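Local structure of glucanase (Clostridium thermocellum, 5GXX) at residues A[61-66]-A[241-246]; A[68-73]-A[308-313]; A[141-146]-A[198-203]; A[248-253]-A[270-275]; A[301-306]-A[411-416]. The protein probably hydrolyses internal beta-1,4-glucosidic bonds of cellulose, as a family 9 endoglucanase of the cellulosome. The protein carries 1 engineered substitution. All blocks are in the same frame, centred on the assembly; numbering follows the deposited sequence.

Contact 1 (A[61-66]-A[241-246]); sequences MAYSAA and WAHCWD. With CA (calcium ion), chain C.
The backbone oxygen of Asp246 binds calcium at 2.3 Å, and the two residues leading up to it, Cys244 and Trp245, lie against the ring of Tyr63. Tyr63 sits on helix 58-75, in a family 9 glycosyl hydrolase domain whose fold is an (alpha/alpha)6 barrel. Segment 241-246 belongs to the loop before helix 249-260. One face of the Tyr63 ring is laid on this loop backbone. Trp245 CA makes a CH-pi contact 3.7 Å from the ring centroid. Nearer the rim, Tyr63 CE1 comes to 3.3 Å from Cys244 C. The tyrosine ring swings out anti to its own main-chain nitrogen (chi1 158°), which carries it off the helix and onto the loop. At the ring edge, His243 CD2 lies 3.6 Å from Tyr63 OH. The two rings are oblique, with planes at 45°. His243 is fixed by polar bonds beyond this pair: its ND1 pairs with Gly251 N, and its backbone N with Glu308 OE2. The indole of Trp245 leads away from Tyr63; a bound Tris lies about 6 Å from that side chain. Calcium is also held by Ser195, Gly196, Asp199 and Glu200. The aspartate side chain works one shell further out: Asp246 OD1 accepts a hydrogen bond of 2.9 Å from water 1, itself a calcium ligand.

Contact 2 (A[68-73]-A[308-313]); sequences LGWALY and EAFLAF
Phe310 points the edge of its ring at the face of Trp70, a T-shaped pair with planes at 72° and centroids 5.0 Å apart. This is the tight part. Phe310 CE2 sits over the indole and comes to 3.6 Å from Trp70 CD2. Both rings stand anti to the backbone N (chi1 -167° for Trp70), a setting that carries each across to the other helix. The flanks are looser. On one, Leu311 CD1 lies 3.8 Å from Trp70 CZ3; on another, Phe310 CZ is 3.9 Å from Ala71 CA. The segment axes stay 12.1 Å apart, so large side chains rather than close backbones join the helices. There is no solvent side, since all four touching residues are buried. The two segments run in the same general direction, at 29°, consistent with the family 9 (alpha/alpha)6 barrel. Trp203 of helix 198-212 also packs on Trp70, and Tyr250 and Ile254 of helix 249-260 touch Leu311.

Contact 3 (A[141-146]-A[198-203]); sequences GSAVVG and WDELLW. With CA (calcium ion), chain C.
Gly146 and Glu200 bring their CA atoms to 5.2 Å where helices 142-158 and 198-212 run side by side in the same sense, their segment axes 8.2 Å apart and crossing at 20°. Parallel neighbouring helices of this kind are consistent with the (alpha/alpha)6 barrel of family 9. Gly146 has no side chain to hold the helices apart. Glu200 packs beside Ala143. Glu200 CG lies 3.3 Å from Ala143 O. The glutamate chain bends at chi2 (77°), which turns the carboxylate back along its own helix toward the metal. The methyl of Ala143 rests alongside the carboxylate, with Ala143 CB 3.6 Å from Glu200 CD. The Ala143 face of helix 142-158 thus lies against a charged calcium ligand. Asp199, one residue earlier, faces the same ion but does not touch segment 141-146. Both carboxylates chelate calcium with two oxygens. Their close approach to each other is probably paid for by the positive ion between them. Ser195, Gly196, the carbonyl oxygen of Asp246 and water 1 complete the site. Ser142, at the start of helix 142-158, has its hydroxyl bonded to Ala175 O and Ser180 N. Each chelate is uneven. Asp199 holds the ion closer with OD2 than with OD1, and in the same way calcium lies 2.3 Å from Glu200 OE2 but 2.6 Å from Glu200 OE1.

Contact 4 (A[248-253]-A[270-275]); sequences CHYGAM and QMHLDW
Tyr250 and His272 carry the whole contact, ring against ring. The planes are 31° apart and the centroids 4.9 Å apart, so the rings meet at a slant. The imidazole turns one face to the tyrosine. Over that face lies Tyr250 CB, a CH-pi contact 4.2 Å from the ring centroid. The closest atoms are Tyr250 CD1 and His272 CE1, 3.5 Å apart. The two side chains themselves meet at about a right angle. His272 reaches over because its ring lies anti to the main-chain nitrogen (chi1 165°). Its rotation is set by partners elsewhere: ND1 bonds to Tyr239 O, and NE2 makes a weak hydrogen bond to Glu308 OE1. Acceptors at both nitrogens would tend to favour a protonated ring. Tyr250 has a second imidazole beside it, since His249 CE1 lies 3.2 Å above one face of its ring, toward the rim. His249 is tied to Asp247 and to Glu238 O. Both touching residues are buried. The first turn of helix 249-260 thereby meets the last turns of helix 263-276. Two successive helices, running in roughly opposite senses across a short turn, form an alpha-hairpin, the unit from which the family 9 (alpha/alpha)6 barrel is built.

Contact 5 (A[301-306]-A[411-416]); sequences PLRYAT and ACDYNA
The guanidinium of Arg303 is sandwiched between two tyrosines. Tyr414 CE1 lies 3.7 Å above the centre of one face. On the opposite face sits Tyr304 CZ, 3.1 Å from the plane and displaced toward the rim. Asp413 takes the edge. Arg303 NH1 donates to Asp413 OD2 at 2.8 Å in a salt bridge with an N-H...O angle of 147°. The oxygen uses its syn lone pair and lies 16° out of the guanidinium plane. The Tyr414 ring is tilted 61° to that plane, so it touches the group with its CE1 corner. Bends at chi2 and chi3 fold the arginine back beside its own helix. Its stem also packs, with Arg303 CB 3.6 Å from Tyr414 CD1. The other two nitrogens are tied to carbonyls just before the helix: NE to Gly300 O and NH2 to Trp299 O. This buried charge therefore has three anchors and is held in a fixed rotation. A second link runs through water 2, which donates to Thr306 OG1 at 2.9 Å and to Tyr414 O at 2.7 Å. The Tyr414 side chain is about 5 Å from a bound Tris, which may mark a pocket. The segments belong to helices 301-318 and 412-429 of the family 9 barrel, which run here in the same general direction. Helix 58-75 touches Asp413 through Tyr63 and Ser64, helix 7-20 packs on Asn415, and helix 322-340 packs on Leu302.

All five contacts are buried in the family 9 catalytic domain; none is a surface contact. Contacts 1 and 2 share helix 58-75, and contacts 2 and 5 share helix 301-318. Contacts 1 and 3 meet at one calcium: the first supplies a backbone oxygen, the second two carboxylates. Chemistry follows place. Contacts 2 and 4 are aromatic and without charge pairs between their segments. Contacts 1 and 5 both lie near the Tris, but contact 5 alone has a salt bridge between its segments. Glu308 of contact 2 bridges contacts 1 and 4. Contact 5 touches neither contact 3 nor contact 4; its centre is about 20 Å and 17 Å from theirs.

Contact 1 (A[61-66]-A[241-246])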
# COMPACT_ATOMS: atom_id res chain seq x y z
N MET A 61 39.40 7.65 12.40
CA MET A 61 39.36 9.09 12.54
C MET A 61 40.63 9.58 13.20
O MET A 61 41.28 10.52 12.71
CB MET A 61 38.15 9.58 13.34
CG MET A 61 37.88 11.05 13.09
SD MET A 61 36.90 11.89 14.34
CE MET A 61 35.37 10.96 14.38
N ALA A 62 41.01 8.90 14.29
CA ALA A 62 42.20 9.28 15.02
C ALA A 62 43.43 8.97 14.18
O ALA A 62 44.36 9.77 14.15
CB ALA A 62 42.24 8.56 16.36
N TYR A 63 43.42 7.87 13.43
CA TYR A 63 44.55 7.53 12.57
C TYR A 63 44.77 8.67 11.59
O TYR A 63 45.91 9.14 11.40
CB TYR A 63 44.31 6.22 11.81
CG TYR A 63 45.16 6.09 10.57
CD1 TYR A 63 46.46 5.58 10.64
CD2 TYR A 63 44.67 6.51 9.32
CE1 TYR A 63 47.26 5.48 9.51
CE2 TYR A 63 45.48 6.41 8.17
CZ TYR A 63 46.77 5.91 8.29
OH TYR A 63 47.59 5.79 7.19
N SER A 64 43.67 9.11 10.99
CA SER A 64 43.70 10.18 9.98
C SER A 64 44.26 11.45 10.60
O SER A 64 45.14 12.10 10.03
CB SER A 64 42.34 10.43 9.33
OG SER A 64 41.84 9.28 8.66
N ALA A 65 43.75 11.84 11.76
CA ALA A 65 44.29 12.99 12.47
C ALA A 65 45.78 12.86 12.78
O ALA A 65 46.54 13.81 12.57
CB ALA A 65 43.50 13.22 13.76
N ALA A 66 46.21 11.69 13.25
CA ALA A 66 47.63 11.44 13.52
C ALA A 66 48.48 11.65 12.27
O ALA A 66 49.55 12.26 12.31
CB ALA A 66 47.85 10.05 14.09
N TRP A 241 52.68 -5.45 4.29
CA TRP A 241 51.40 -4.76 4.30
C TRP A 241 51.72 -3.26 4.29
O TRP A 241 52.88 -2.89 4.14
CB TRP A 241 50.54 -5.23 5.49
CG TRP A 241 49.07 -4.96 5.30
CD1 TRP A 241 48.30 -4.04 5.96
CD2 TRP A 241 48.18 -5.63 4.39
NE1 TRP A 241 47.00 -4.09 5.53
CE2 TRP A 241 46.90 -5.03 4.54
CE3 TRP A 241 48.33 -6.67 3.45
CZ2 TRP A 241 45.79 -5.46 3.81
CZ3 TRP A 241 47.22 -7.06 2.70
CH2 TRP A 241 45.96 -6.45 2.88
N ALA A 242 50.70 -2.43 4.44
CA ALA A 242 50.83 -0.98 4.51
C ALA A 242 50.56 -0.44 5.91
O ALA A 242 49.67 -0.93 6.61
CB ALA A 242 49.87 -0.28 3.55
N HIS A 243 51.28 0.62 6.26
CA HIS A 243 50.84 1.55 7.28
C HIS A 243 49.40 1.95 6.98
O HIS A 243 49.11 2.38 5.87
CB HIS A 243 51.74 2.78 7.19
CG HIS A 243 51.61 3.73 8.33
ND1 HIS A 243 52.32 3.57 9.50
CD2 HIS A 243 50.85 4.84 8.49
CE1 HIS A 243 52.00 4.55 10.33
NE2 HIS A 243 51.12 5.34 9.74
N CYS A 244 48.52 1.83 7.97
CA CYS A 244 47.12 2.17 7.78
C CYS A 244 46.39 2.30 9.11
O CYS A 244 46.98 2.09 10.18
CB CYS A 244 46.45 1.08 6.94
SG CYS A 244 46.38 -0.56 7.75
N TRP A 245 45.10 2.61 9.03
CA TRP A 245 44.26 2.80 10.22
C TRP A 245 44.35 1.66 11.24
O TRP A 245 44.15 1.92 12.43
CB TRP A 245 42.79 3.04 9.86
CG TRP A 245 42.19 1.88 9.11
CD1 TRP A 245 42.18 1.69 7.75
CD2 TRP A 245 41.60 0.71 9.68
NE1 TRP A 245 41.60 0.48 7.44
CE2 TRP A 245 41.22 -0.13 8.61
CE3 TRP A 245 41.32 0.30 10.99
CZ2 TRP A 245 40.60 -1.37 8.81
CZ3 TRP A 245 40.70 -0.93 11.19
CH2 TRP A 245 40.35 -1.75 10.10
N ASP A 246 44.57 0.44 10.78
CA ASP A 246 44.60 -0.73 11.66
C ASP A 246 45.96 -1.01 12.31
O ASP A 246 46.08 -1.68 13.34
CB ASP A 246 44.17 -1.97 10.88
CG ASP A 246 44.09 -3.19 11.76
OD1 ASP A 246 43.17 -3.25 12.59
OD2 ASP A 246 44.97 -4.07 11.64
CA CA C . 46.50 -2.49 15.50
O HOH W 1 44.32 -3.04 15.25

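Contact 2 (A[68-73]-A[308-313])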
# COMPACT_ATOMS: atom_id res chain seq x y z
N LEU A 68 47.68 13.51 9.59
CA LEU A 68 47.71 14.96 9.32
C LEU A 68 48.73 15.66 10.22
O LEU A 68 49.45 16.55 9.75
CB LEU A 68 46.33 15.60 9.46
CG LEU A 68 45.26 15.15 8.46
CD1 LEU A 68 44.06 16.11 8.51
CD2 LEU A 68 45.76 15.03 7.02
N GLY A 69 48.79 15.23 11.48
CA GLY A 69 49.78 15.75 12.42
C GLY A 69 51.18 15.42 11.94
O GLY A 69 52.07 16.29 11.95
N TRP A 70 51.37 14.18 11.47
CA TRP A 70 52.69 13.74 11.02
C TRP A 70 53.10 14.58 9.81
O TRP A 70 54.27 14.97 9.72
CB TRP A 70 52.71 12.23 10.75
CG TRP A 70 54.08 11.62 10.58
CD1 TRP A 70 55.28 12.23 10.78
CD2 TRP A 70 54.38 10.26 10.20
NE1 TRP A 70 56.31 11.36 10.53
CE2 TRP A 70 55.79 10.14 10.18
CE3 TRP A 70 53.60 9.15 9.84
CZ2 TRP A 70 56.42 8.94 9.83
CZ3 TRP A 70 54.23 7.97 9.52
CH2 TRP A 70 55.63 7.87 9.49
N ALA A 71 52.15 14.87 8.91
CA ALA A 71 52.45 15.71 7.76
C ALA A 71 53.01 17.08 8.19
O ALA A 71 54.01 17.56 7.64
CB ALA A 71 51.22 15.87 6.89
N LEU A 72 52.36 17.68 9.18
CA LEU A 72 52.80 18.96 9.71
C LEU A 72 54.14 18.83 10.42
O LEU A 72 54.98 19.73 10.29
CB LEU A 72 51.74 19.55 10.65
CG LEU A 72 50.48 20.13 10.00
CD1 LEU A 72 49.37 20.38 11.03
CD2 LEU A 72 50.73 21.42 9.20
N TYR A 73 54.35 17.73 11.14
CA TYR A 73 55.58 17.49 11.90
C TYR A 73 56.79 17.42 10.99
O TYR A 73 57.86 17.94 11.32
CB TYR A 73 55.44 16.23 12.76
CG TYR A 73 56.64 15.89 13.62
CD1 TYR A 73 56.80 16.44 14.89
CD2 TYR A 73 57.59 14.97 13.18
CE1 TYR A 73 57.90 16.11 15.69
CE2 TYR A 73 58.68 14.63 13.97
CZ TYR A 73 58.83 15.22 15.22
OH TYR A 73 59.93 14.86 15.97
N GLU A 308 52.15 4.69 1.77
CA GLU A 308 53.52 4.17 1.68
C GLU A 308 54.43 5.19 1.01
O GLU A 308 55.60 5.29 1.39
CB GLU A 308 53.57 2.82 0.97
CG GLU A 308 52.93 1.72 1.81
CD GLU A 308 53.71 1.46 3.08
OE1 GLU A 308 54.97 1.51 3.04
OE2 GLU A 308 53.12 1.20 4.16
N ALA A 309 53.90 5.96 0.05
CA ALA A 309 54.68 7.05 -0.53
C ALA A 309 55.14 8.03 0.56
O ALA A 309 56.31 8.40 0.60
CB ALA A 309 53.92 7.77 -1.67
N PHE A 310 54.24 8.40 1.47
CA PHE A 310 54.64 9.27 2.58
C PHE A 310 55.72 8.66 3.44
O PHE A 310 56.72 9.32 3.71
CB PHE A 310 53.41 9.65 3.41
CG PHE A 310 53.70 10.60 4.54
CD1 PHE A 310 54.40 11.79 4.31
CD2 PHE A 310 53.26 10.32 5.83
CE1 PHE A 310 54.65 12.68 5.34
CE2 PHE A 310 53.52 11.21 6.88
CZ PHE A 310 54.22 12.40 6.63
N LEU A 311 55.56 7.40 3.84
CA LEU A 311 56.60 6.76 4.65
C LEU A 311 57.94 6.70 3.93
O LEU A 311 58.99 6.91 4.55
CB LEU A 311 56.19 5.33 5.01
CG LEU A 311 55.46 5.15 6.34
CD1 LEU A 311 54.14 5.90 6.39
CD2 LEU A 311 55.25 3.67 6.65
N ALA A 312 57.90 6.41 2.63
CA ALA A 312 59.11 6.33 1.81
C ALA A 312 59.81 7.68 1.70
O ALA A 312 61.04 7.73 1.82
CB ALA A 312 58.79 5.75 0.43
N PHE A 313 59.05 8.76 1.53
CA PHE A 313 59.64 10.10 1.51
C PHE A 313 60.31 10.40 2.86
O PHE A 313 61.43 10.90 2.90
CB PHE A 313 58.59 11.19 1.23
CG PHE A 313 58.17 11.36 -0.22
CD1 PHE A 313 59.08 11.43 -1.27
CD2 PHE A 313 56.82 11.53 -0.51
CE1 PHE A 313 58.65 11.61 -2.58
CE2 PHE A 313 56.37 11.76 -1.81
CZ PHE A 313 57.29 11.80 -2.86

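Contact 3 (A[141-146]-A[198-203])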
# COMPACT_ATOMS: atom_id res chain seq x y z
N GLY A 141 38.96 0.03 24.41
CA GLY A 141 39.78 -0.75 23.49
C GLY A 141 41.17 -0.14 23.31
O GLY A 141 41.31 1.04 22.99
N SER A 142 42.19 -0.96 23.52
CA SER A 142 43.57 -0.49 23.47
C SER A 142 43.94 0.09 22.09
O SER A 142 44.65 1.09 22.04
CB SER A 142 44.55 -1.57 23.95
OG SER A 142 44.42 -1.86 25.35
N ALA A 143 43.47 -0.53 21.01
CA ALA A 143 43.75 -0.02 19.66
C ALA A 143 43.13 1.36 19.44
O ALA A 143 43.83 2.32 19.13
CB ALA A 143 43.25 -1.00 18.60
N VAL A 144 41.83 1.47 19.67
CA VAL A 144 41.17 2.76 19.43
C VAL A 144 41.69 3.83 20.39
O VAL A 144 41.99 4.95 19.96
CB VAL A 144 39.63 2.66 19.38
CG1 VAL A 144 39.04 2.33 20.75
CG2 VAL A 144 39.02 3.94 18.80
N VAL A 145 41.81 3.51 21.68
CA VAL A 145 42.33 4.50 22.62
C VAL A 145 43.79 4.86 22.38
O VAL A 145 44.19 6.01 22.56
CB VAL A 145 42.11 4.06 24.09
CG1 VAL A 145 42.67 5.07 25.09
CG2 VAL A 145 40.62 3.85 24.39
N GLY A 146 44.60 3.88 21.97
CA GLY A 146 46.01 4.12 21.69
C GLY A 146 46.17 5.03 20.48
O GLY A 146 47.04 5.91 20.45
N TRP A 198 49.11 -4.03 20.05
CA TRP A 198 50.51 -3.72 20.34
C TRP A 198 51.09 -2.64 19.42
O TRP A 198 51.89 -1.80 19.86
CB TRP A 198 51.39 -4.98 20.34
CG TRP A 198 51.00 -5.98 21.39
CD1 TRP A 198 50.45 -7.21 21.18
CD2 TRP A 198 51.12 -5.84 22.81
NE1 TRP A 198 50.23 -7.85 22.38
CE2 TRP A 198 50.63 -7.03 23.40
CE3 TRP A 198 51.60 -4.82 23.65
CZ2 TRP A 198 50.60 -7.23 24.78
CZ3 TRP A 198 51.58 -5.02 25.04
CH2 TRP A 198 51.08 -6.22 25.58
N ASP A 199 50.71 -2.65 18.14
CA ASP A 199 51.17 -1.61 17.23
C ASP A 199 50.68 -0.20 17.61
O ASP A 199 51.45 0.75 17.49
CB ASP A 199 50.77 -1.93 15.78
CG ASP A 199 49.29 -2.25 15.64
OD1 ASP A 199 48.88 -3.37 16.01
OD2 ASP A 199 48.52 -1.38 15.17
N GLU A 200 49.44 -0.06 18.07
CA GLU A 200 48.97 1.24 18.53
C GLU A 200 49.74 1.72 19.76
O GLU A 200 50.04 2.90 19.91
CB GLU A 200 47.47 1.24 18.87
CG GLU A 200 46.51 1.17 17.68
CD GLU A 200 46.40 -0.21 17.08
OE1 GLU A 200 46.94 -1.17 17.69
OE2 GLU A 200 45.76 -0.35 16.01
N LEU A 201 50.05 0.79 20.67
CA LEU A 201 50.83 1.21 21.84
C LEU A 201 52.23 1.67 21.44
O LEU A 201 52.72 2.65 22.00
CB LEU A 201 50.91 0.12 22.93
CG LEU A 201 49.58 -0.29 23.54
CD1 LEU A 201 49.87 -1.44 24.54
CD2 LEU A 201 48.90 0.88 24.25
N LEU A 202 52.85 0.96 20.51
CA LEU A 202 54.11 1.39 19.92
C LEU A 202 54.04 2.79 19.31
O LEU A 202 54.89 3.64 19.58
CB LEU A 202 54.54 0.41 18.81
CG LEU A 202 55.81 0.78 18.03
CD1 LEU A 202 57.03 0.91 18.95
CD2 LEU A 202 56.03 -0.28 16.96
N TRP A 203 53.05 2.99 18.45
CA TRP A 203 52.84 4.25 17.73
C TRP A 203 52.60 5.39 18.71
O TRP A 203 53.24 6.43 18.62
CB TRP A 203 51.64 4.04 16.80
CG TRP A 203 51.08 5.14 15.95
CD1 TRP A 203 49.80 5.59 16.01
CD2 TRP A 203 51.69 5.83 14.84
NE1 TRP A 203 49.57 6.54 15.04
CE2 TRP A 203 50.72 6.70 14.30
CE3 TRP A 203 52.96 5.79 14.25
CZ2 TRP A 203 50.97 7.54 13.22
CZ3 TRP A 203 53.21 6.64 13.18
CH2 TRP A 203 52.23 7.49 12.67
CA CA C . 46.50 -2.49 15.50
O HOH W 1 44.32 -3.04 15.25

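Contact 4 (A[248-253]-A[270-275])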
# COMPACT_ATOMS: atom_id res chain seq x y z
N CYS A 248 49.90 0.88 12.49
CA CYS A 248 50.88 1.94 12.32
C CYS A 248 52.29 1.53 12.72
O CYS A 248 53.16 2.38 12.85
CB CYS A 248 50.44 3.18 13.10
SG CYS A 248 49.05 4.08 12.38
N HIS A 249 52.56 0.24 12.93
CA HIS A 249 53.92 -0.15 13.34
C HIS A 249 54.97 0.18 12.29
O HIS A 249 56.10 0.49 12.64
CB HIS A 249 54.10 -1.59 13.87
CG HIS A 249 54.21 -2.65 12.81
ND1 HIS A 249 53.10 -3.28 12.29
CD2 HIS A 249 55.29 -3.25 12.25
CE1 HIS A 249 53.49 -4.20 11.43
NE2 HIS A 249 54.81 -4.19 11.36
N TYR A 250 54.56 0.13 11.02
CA TYR A 250 55.45 0.42 9.90
C TYR A 250 56.07 1.80 10.06
O TYR A 250 57.29 1.96 10.04
CB TYR A 250 54.69 0.31 8.55
CG TYR A 250 53.94 -1.00 8.47
CD1 TYR A 250 54.59 -2.16 8.06
CD2 TYR A 250 52.60 -1.10 8.85
CE1 TYR A 250 53.92 -3.38 8.01
CE2 TYR A 250 51.93 -2.32 8.82
CZ TYR A 250 52.60 -3.45 8.41
OH TYR A 250 51.96 -4.67 8.39
N GLY A 251 55.22 2.81 10.22
CA GLY A 251 55.66 4.19 10.39
C GLY A 251 56.39 4.37 11.71
O GLY A 251 57.35 5.15 11.77
N ALA A 252 55.95 3.67 12.76
CA ALA A 252 56.63 3.77 14.05
C ALA A 252 58.08 3.30 13.97
O ALA A 252 58.95 3.90 14.59
CB ALA A 252 55.86 3.04 15.12
N MET A 253 58.35 2.23 13.22
CA MET A 253 59.71 1.71 13.04
C MET A 253 60.60 2.74 12.33
O MET A 253 61.77 2.93 12.68
CB MET A 253 59.70 0.38 12.29
CG MET A 253 58.98 -0.79 13.02
SD MET A 253 59.73 -1.30 14.60
CE MET A 253 60.98 -2.44 14.00
N GLN A 270 64.01 -0.81 5.64
CA GLN A 270 64.51 -1.14 4.31
C GLN A 270 63.86 -2.41 3.75
O GLN A 270 63.55 -2.48 2.56
CB GLN A 270 66.04 -1.19 4.27
CG GLN A 270 66.68 0.17 4.49
CD GLN A 270 68.16 0.13 4.78
OE1 GLN A 270 68.86 -0.81 4.40
NE2 GLN A 270 68.65 1.15 5.47
N MET A 271 63.62 -3.39 4.61
CA MET A 271 62.93 -4.62 4.19
C MET A 271 61.49 -4.30 3.75
O MET A 271 61.02 -4.70 2.66
CB MET A 271 62.93 -5.63 5.34
CG MET A 271 62.24 -6.95 5.02
SD MET A 271 62.32 -8.10 6.42
CE MET A 271 63.96 -7.79 7.08
N HIS A 272 60.79 -3.54 4.59
CA HIS A 272 59.41 -3.14 4.34
C HIS A 272 59.30 -2.30 3.06
O HIS A 272 58.49 -2.60 2.15
CB HIS A 272 58.89 -2.35 5.55
CG HIS A 272 57.62 -1.58 5.30
ND1 HIS A 272 56.40 -2.18 5.10
CD2 HIS A 272 57.40 -0.25 5.20
CE1 HIS A 272 55.48 -1.26 4.85
NE2 HIS A 272 56.06 -0.07 4.93
N LEU A 273 60.13 -1.27 2.96
CA LEU A 273 60.05 -0.42 1.77
C LEU A 273 60.51 -1.15 0.51
O LEU A 273 59.92 -0.98 -0.56
CB LEU A 273 60.78 0.92 1.95
CG LEU A 273 60.13 1.87 2.95
CD1 LEU A 273 61.06 3.02 3.29
CD2 LEU A 273 58.74 2.34 2.54
N ASP A 274 61.54 -1.99 0.64
CA ASP A 274 62.00 -2.74 -0.53
C ASP A 274 60.86 -3.60 -1.07
O ASP A 274 60.69 -3.72 -2.28
CB ASP A 274 63.20 -3.63 -0.18
CG ASP A 274 64.51 -2.85 -0.11
OD1 ASP A 274 64.52 -1.61 -0.31
OD2 ASP A 274 65.54 -3.53 0.10
N TRP A 275 60.08 -4.21 -0.17
CA TRP A 275 58.96 -5.05 -0.57
C TRP A 275 57.93 -4.29 -1.39
O TRP A 275 57.28 -4.89 -2.24
CB TRP A 275 58.33 -5.72 0.65
CG TRP A 275 57.20 -6.68 0.36
CD1 TRP A 275 57.30 -7.99 -0.04
CD2 TRP A 275 55.81 -6.39 0.42
NE1 TRP A 275 56.04 -8.52 -0.25
CE2 TRP A 275 55.11 -7.56 0.05
CE3 TRP A 275 55.08 -5.24 0.78
CZ2 TRP A 275 53.72 -7.62 0.04
CZ3 TRP A 275 53.69 -5.30 0.77
CH2 TRP A 275 53.03 -6.49 0.40

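Contact 5 (A[301-306]-A[411-416])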
# COMPACT_ATOMS: atom_id res chain seq x y z
N PRO A 301 43.30 0.53 -2.80
CA PRO A 301 44.70 0.44 -3.21
C PRO A 301 45.40 1.81 -3.27
O PRO A 301 46.56 1.90 -2.86
CB PRO A 301 44.63 -0.23 -4.59
CG PRO A 301 43.27 0.12 -5.09
CD PRO A 301 42.40 0.05 -3.86
N LEU A 302 44.71 2.86 -3.73
CA LEU A 302 45.34 4.19 -3.79
C LEU A 302 45.69 4.68 -2.38
O LEU A 302 46.76 5.27 -2.19
CB LEU A 302 44.49 5.21 -4.55
CG LEU A 302 44.42 5.00 -6.08
CD1 LEU A 302 43.46 6.03 -6.69
CD2 LEU A 302 45.78 5.10 -6.76
N ARG A 303 44.78 4.49 -1.43
CA ARG A 303 45.02 4.77 -0.01
C ARG A 303 46.31 4.12 0.48
O ARG A 303 47.18 4.80 1.05
CB ARG A 303 43.83 4.27 0.82
CG ARG A 303 44.03 4.25 2.32
CD ARG A 303 44.26 2.83 2.78
NE ARG A 303 43.43 1.78 2.19
CZ ARG A 303 42.35 1.25 2.77
NH1 ARG A 303 41.89 1.72 3.93
NH2 ARG A 303 41.74 0.23 2.22
N TYR A 304 46.49 2.83 0.24
CA TYR A 304 47.70 2.17 0.74
C TYR A 304 48.96 2.67 0.05
O TYR A 304 49.95 2.99 0.72
CB TYR A 304 47.58 0.65 0.56
CG TYR A 304 46.54 -0.05 1.39
CD1 TYR A 304 46.50 0.08 2.78
CD2 TYR A 304 45.63 -0.88 0.78
CE1 TYR A 304 45.55 -0.61 3.55
CE2 TYR A 304 44.70 -1.59 1.53
CZ TYR A 304 44.66 -1.45 2.90
OH TYR A 304 43.75 -2.16 3.65
N ALA A 305 48.92 2.82 -1.27
CA ALA A 305 50.13 3.15 -2.04
C ALA A 305 50.56 4.59 -1.74
O ALA A 305 51.76 4.83 -1.54
CB ALA A 305 49.91 2.92 -3.52
N THR A 306 49.60 5.50 -1.61
CA THR A 306 49.94 6.88 -1.28
C THR A 306 50.42 7.07 0.16
O THR A 306 51.20 7.98 0.43
CB THR A 306 48.81 7.87 -1.61
OG1 THR A 306 47.64 7.56 -0.84
CG2 THR A 306 48.46 7.81 -3.06
N ALA A 411 37.33 8.29 1.85
CA ALA A 411 37.35 8.23 3.31
C ALA A 411 38.45 9.09 3.90
O ALA A 411 39.44 9.41 3.24
CB ALA A 411 37.51 6.77 3.77
N CYS A 412 38.29 9.43 5.17
CA CYS A 412 39.32 10.14 5.93
C CYS A 412 40.68 9.48 5.79
O CYS A 412 41.67 10.16 5.50
CB CYS A 412 38.94 10.22 7.41
SG CYS A 412 37.51 11.27 7.78
N ASP A 413 40.76 8.16 5.99
CA ASP A 413 42.05 7.49 5.98
C ASP A 413 42.64 7.43 4.57
O ASP A 413 43.87 7.37 4.41
CB ASP A 413 41.94 6.11 6.62
CG ASP A 413 41.40 5.07 5.66
OD1 ASP A 413 40.17 5.06 5.41
OD2 ASP A 413 42.21 4.24 5.17
N TYR A 414 41.79 7.46 3.54
CA TYR A 414 42.26 7.46 2.15
C TYR A 414 43.05 8.73 1.91
O TYR A 414 44.07 8.72 1.22
CB TYR A 414 41.06 7.44 1.20
CG TYR A 414 40.42 6.10 0.95
CD1 TYR A 414 40.50 5.08 1.89
CD2 TYR A 414 39.68 5.88 -0.20
CE1 TYR A 414 39.87 3.86 1.69
CE2 TYR A 414 39.07 4.65 -0.44
CZ TYR A 414 39.19 3.65 0.50
OH TYR A 414 38.57 2.43 0.32
N ASN A 415 42.59 9.86 2.45
CA ASN A 415 43.23 11.15 2.21
C ASN A 415 44.42 11.45 3.12
O ASN A 415 45.18 12.37 2.83
CB ASN A 415 42.22 12.30 2.27
CG ASN A 415 41.64 12.64 0.91
OD1 ASN A 415 41.16 11.77 0.18
ND2 ASN A 415 41.71 13.92 0.54
N ALA A 416 44.59 10.70 4.21
CA ALA A 416 45.46 11.16 5.30
C ALA A 416 46.95 11.10 4.97
O ALA A 416 47.65 12.12 5.02
CB ALA A 416 45.13 10.43 6.58
O HOH W 2 46.63 8.05 1.88